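Local coordinates for protein cpftsy (Physcomitrella patens, PDB 4AK9) that probably acts as the chloroplast signal recognition particle receptor, a SIMIBI-class GTPase that takes part in delivering proteins to the thylakoid membrane, at residues Lys64-Lys68 with Val285-Ser289. Sequence-based numbering, arbitrary orientation.
Sequences KTALK and VDELS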
# COMPACT_ATOMS: atom_id res chain seq x y z
N LYS A 64 10.06 -1.22 4.93
CA LYS A 64 11.46 -1.63 4.98
C LYS A 64 12.34 -1.02 3.90
O LYS A 64 13.50 -0.69 4.16
CB LYS A 64 11.58 -3.15 4.95
CG LYS A 64 11.02 -3.77 6.21
CD LYS A 64 11.20 -5.26 6.16
CE LYS A 64 10.04 -5.93 6.89
NZ LYS A 64 9.37 -6.97 6.03
N THR A 65 11.79 -0.87 2.70
CA THR A 65 12.55 -0.32 1.57
C THR A 65 12.80 1.19 1.79
O THR A 65 13.93 1.70 1.60
CB THR A 65 11.76 -0.54 0.23
OG1 THR A 65 11.57 -1.96 0.02
CG2 THR A 65 12.48 0.06 -0.98
N ALA A 66 11.77 1.91 2.20
CA ALA A 66 11.88 3.35 2.50
C ALA A 66 12.86 3.59 3.66
O ALA A 66 13.63 4.55 3.63
CB ALA A 66 10.48 3.96 2.83
N LEU A 67 12.83 2.70 4.67
CA LEU A 67 13.73 2.81 5.82
C LEU A 67 15.18 2.73 5.34
O LEU A 67 16.02 3.58 5.67
CB LEU A 67 13.43 1.70 6.84
CG LEU A 67 14.38 1.44 8.01
CD1 LEU A 67 14.76 2.73 8.72
CD2 LEU A 67 13.70 0.49 8.98
N LYS A 68 15.48 1.75 4.50
CA LYS A 68 16.87 1.59 4.09
C LYS A 68 17.34 2.66 3.10
O LYS A 68 18.52 3.03 3.11
CB LYS A 68 17.14 0.19 3.56
CG LYS A 68 16.53 -0.05 2.22
CD LYS A 68 17.03 -1.36 1.66
CE LYS A 68 16.73 -2.51 2.59
NZ LYS A 68 16.84 -3.81 1.88
N VAL A 285 11.53 -5.65 -5.97
CA VAL A 285 12.91 -6.06 -6.29
C VAL A 285 13.71 -6.19 -4.99
O VAL A 285 14.42 -7.17 -4.79
CB VAL A 285 13.57 -5.07 -7.25
CG1 VAL A 285 15.09 -5.40 -7.42
CG2 VAL A 285 12.85 -5.11 -8.60
N ASP A 286 13.57 -5.20 -4.11
CA ASP A 286 14.25 -5.19 -2.82
C ASP A 286 13.88 -6.38 -1.93
O ASP A 286 14.76 -7.08 -1.40
CB ASP A 286 13.96 -3.87 -2.09
CG ASP A 286 14.68 -3.78 -0.74
OD1 ASP A 286 15.85 -4.25 -0.65
OD2 ASP A 286 14.05 -3.29 0.24
N GLU A 287 12.59 -6.65 -1.79
CA GLU A 287 12.14 -7.70 -0.90
C GLU A 287 12.33 -9.10 -1.45
O GLU A 287 12.62 -10.01 -0.67
CB GLU A 287 10.65 -7.52 -0.53
CG GLU A 287 10.36 -6.30 0.38
CD GLU A 287 10.81 -6.52 1.82
OE1 GLU A 287 10.67 -7.66 2.33
OE2 GLU A 287 11.34 -5.56 2.44
N LEU A 288 12.17 -9.28 -2.77
CA LEU A 288 12.17 -10.64 -3.34
C LEU A 288 13.47 -11.04 -4.04
O LEU A 288 13.69 -12.24 -4.36
CB LEU A 288 10.97 -10.89 -4.31
CG LEU A 288 9.51 -10.72 -3.78
CD1 LEU A 288 8.63 -11.82 -4.34
CD2 LEU A 288 9.40 -10.69 -2.27
N SER A 289 14.35 -10.07 -4.26
CA SER A 289 15.64 -10.33 -4.91
C SER A 289 15.49 -11.01 -6.27
O SER A 289 16.32 -11.85 -6.65
CB SER A 289 16.54 -11.17 -3.97
OG SER A 289 16.64 -10.56 -2.66
O HOH W 1 9.28 -3.30 1.54
O HOH W 2 13.79 -4.89 2.37
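The carboxylate of D286 is shared between T65 and K68, one oxygen for each. T65 donates its hydroxyl, OG1 lying 2.8 Å from D286 OD2 and meeting the anti lone pair. The K68 and D286 side chains run toward each other from opposite directions and form a salt bridge, K68 NZ 2.8 Å from D286 OD1 and on the syn side. With both oxygens engaged, the carboxylate is restrained from turning about its CB-CG bond. On D286, CG stands anti to the backbone N (chi1 -179°), which carries the carboxylate out from helix 280-288 to helix 63-78. Beside this pair, E287 and K64 cross at about a right angle. Here E287 OE2 packs against the aliphatic part of K64, 3.5 Å from CB, whereas K64 NZ to E287 OE1 is a long salt bridge of 4.0 Å; the stronger partner of OE1 is R256. Two waters fill in the polar seam: one donates to T65 OG1 and E287 OE2, the other to D286 OD2, its further, very short approach to E287 OE2 being doubtful. Were D286 replaced by an alanine, the K68 ammonium would probably lose its salt-bridge mate and the T65 hydroxyl its carboxylate acceptor. Further out, T65 and K68 also touch L99 of helix 85-101, and L252 of helix 251-261 meets E287. The contact thus joins the N-terminal helical bundle to the GTPase domain, the NG pairing of SRP-type GTPases, through charged and water-mediated bonds at the surface rather than through interlocked apolar side chains.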